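Local coordinates for Lin1840 protein (Listeria innocua serovar 6a, PDB 4ZOC) that acts as a family 3 beta-glucosidase in beta-1,2-glucan metabolism, probably releasing beta-D-glucose from the non-reducing ends of its substrates, at residues 193-198 with 208-213. The protein carries 2 engineered substitutions. Sequence-based numbering, arbitrary orientation. Where two conformers were deposited one is given.
Sequences FAAYGA and VNMSTR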
loop_
_atom_site.group_PDB
_atom_site.type_symbol
_atom_site.label_atom_id
_atom_site.label_comp_id
_atom_site.label_asym_id
_atom_site.label_seq_id
_atom_site.Cartn_x
_atom_site.Cartn_y
_atom_site.Cartn_z
ATOM N N PHE A 193 -10.757 12.644 -11.189
ATOM C CA PHE A 193 -9.426 13.190 -11.446
ATOM C C PHE A 193 -8.790 13.558 -10.106
ATOM O O PHE A 193 -9.269 14.493 -9.458
ATOM C CB PHE A 193 -9.512 14.395 -12.432
ATOM C CG PHE A 193 -8.243 14.658 -13.182
ATOM C CD1 PHE A 193 -7.859 13.839 -14.245
ATOM C CD2 PHE A 193 -7.421 15.721 -12.806
ATOM C CE1 PHE A 193 -6.690 14.088 -14.966
ATOM C CE2 PHE A 193 -6.262 15.992 -13.513
ATOM C CZ PHE A 193 -5.879 15.153 -14.565
ATOM N N ALA A 194 -7.744 12.857 -9.591
ATOM C CA ALA A 194 -7.056 11.716 -10.157
ATOM C C ALA A 194 -6.612 10.782 -9.091
ATOM O O ALA A 194 -6.408 11.217 -7.976
ATOM C CB ALA A 194 -5.760 12.121 -10.891
ATOM N N ALA A 195 -6.479 9.504 -9.482
ATOM C CA ALA A 195 -5.730 8.481 -8.765
ATOM C C ALA A 195 -6.479 7.969 -7.517
ATOM O O ALA A 195 -5.902 7.396 -6.615
ATOM C CB ALA A 195 -4.358 8.953 -8.399
ATOM N N TYR A 196 -7.803 8.133 -7.535
ATOM C CA TYR A 196 -8.638 7.810 -6.406
ATOM C C TYR A 196 -8.547 6.305 -5.997
ATOM O O TYR A 196 -8.767 5.943 -4.856
ATOM C CB TYR A 196 -10.081 8.222 -6.827
ATOM C CG TYR A 196 -11.248 8.032 -5.932
ATOM C CD1 TYR A 196 -11.177 8.128 -4.555
ATOM C CD2 TYR A 196 -12.471 7.783 -6.489
ATOM C CE1 TYR A 196 -12.303 7.936 -3.726
ATOM C CE2 TYR A 196 -13.591 7.703 -5.674
ATOM C CZ TYR A 196 -13.515 7.710 -4.313
ATOM O OH TYR A 196 -14.632 7.554 -3.529
ATOM N N GLY A 197 -8.379 5.447 -6.997
ATOM C CA GLY A 197 -8.339 3.952 -6.802
ATOM C C GLY A 197 -7.150 3.458 -5.958
ATOM O O GLY A 197 -7.126 2.285 -5.557
ATOM N N ALA A 198 -6.205 4.357 -5.662
ATOM C CA ALA A 198 -5.035 4.017 -4.852
ATOM C C ALA A 198 -5.286 4.275 -3.361
ATOM O O ALA A 198 -4.384 4.189 -2.555
ATOM C CB ALA A 198 -3.797 4.772 -5.368
ATOM N N VAL A 208 -4.163 8.863 -0.685
ATOM C CA VAL A 208 -3.466 8.334 -1.870
ATOM C C VAL A 208 -2.128 9.013 -1.875
ATOM O O VAL A 208 -2.054 10.279 -1.700
ATOM C CB VAL A 208 -4.209 8.723 -3.137
ATOM C CG1 VAL A 208 -3.418 8.464 -4.402
ATOM C CG2 VAL A 208 -5.568 7.986 -3.203
ATOM N N ASN A 209 -1.102 8.235 -2.092
ATOM C CA ASN A 209 0.253 8.822 -2.304
ATOM C C ASN A 209 1.071 7.927 -3.234
ATOM O O ASN A 209 1.151 6.686 -3.038
ATOM C CB ASN A 209 0.993 8.976 -1.020
ATOM C CG ASN A 209 2.307 9.705 -1.214
ATOM O OD1 ASN A 209 3.390 9.071 -1.270
ATOM N ND2 ASN A 209 2.234 11.033 -1.300
ATOM N N MET A 210 1.610 8.564 -4.264
ATOM C CA MET A 210 2.541 7.953 -5.209
ATOM C C MET A 210 3.473 9.063 -5.743
ATOM O O MET A 210 3.169 10.289 -5.661
ATOM C CB MET A 210 1.859 7.214 -6.378
ATOM C CG MET A 210 1.119 8.073 -7.419
ATOM S SD MET A 210 -0.543 8.587 -6.941
ATOM C CE MET A 210 -1.415 7.041 -6.807
ATOM N N SER A 211 4.594 8.649 -6.279
ATOM C CA SER A 211 5.501 9.607 -6.910
ATOM C C SER A 211 4.783 10.267 -8.151
ATOM O O SER A 211 3.921 9.692 -8.780
ATOM C CB SER A 211 6.828 8.989 -7.288
ATOM O OG SER A 211 6.716 8.182 -8.474
ATOM N N THR A 212 5.162 11.493 -8.432
ATOM C CA THR A 212 4.714 12.182 -9.648
ATOM C C THR A 212 4.927 11.336 -10.890
ATOM O O THR A 212 4.029 11.167 -11.731
ATOM C CB THR A 212 5.340 13.537 -9.756
ATOM O OG1 THR A 212 5.253 14.250 -8.485
ATOM C CG2 THR A 212 4.594 14.318 -10.832
ATOM N N ARG A 213 6.089 10.677 -10.956
ATOM C CA ARG A 213 6.407 9.850 -12.112
ATOM C C ARG A 213 5.416 8.706 -12.224
ATOM O O ARG A 213 4.973 8.383 -13.312
ATOM C CB ARG A 213 7.832 9.268 -12.036
ATOM C CG ARG A 213 8.233 8.461 -13.302
ATOM C CD ARG A 213 9.581 7.728 -13.118
ATOM N NE ARG A 213 9.547 7.049 -11.802
ATOM C CZ ARG A 213 8.801 5.968 -11.538
ATOM N NH1 ARG A 213 8.064 5.412 -12.506
ATOM N NH2 ARG A 213 8.714 5.444 -10.266
HETATM O O HOH W 1 -1.773 5.408 -2.160
#
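Y196 meets V208 through its backbone, carbonyl O nearest to CG2, while its side chain leaves the backbone away from the 208-213 segment and the ring packs edge-to-face with H192 and W147, its hydroxyl hydrogen-bonded to R149. The other ring, of F193, has A194 CB on one face, 4.2 Å above the plane, and an edge-to-face partner in Y223; the F193–A194 peptide is cis. The contact closes the loop between strand 187-193 and helix 212-219, a beta-alpha connection of the TIM-barrel domain of this family 3 glycosidase. Right after the strand the chain bends through a 3-10 turn, A198 N donating to A195 O at 3.2 Å. V208 straddles that same oxygen: CG1 and CG2 each lie 3.5 Å from A195 O. A beta-branched residue suits the place, since with CG1 anti to the backbone N (chi1 168°) its two methyls are shared out, CG1 to A198 CB and CG2 to A198 C. In the conformer described, one of two deposited, M210 is bent at chi2 and chi3 (-81° and -63°), bringing its methyl CE against both alanine methyls, 3.6 Å from A198 CB and 3.9 Å from A195 CB. Alanine suits both places, since its small methyl lets the M210 methyl come up close in this conformer, while Y219 of the following helix packs against all three and N209 OD1 reaches S211 N of the second subunit. No direct hydrogen bond joins the segments; instead a water donates to A198 O and accepts from N209 N, both at 2.9 Å.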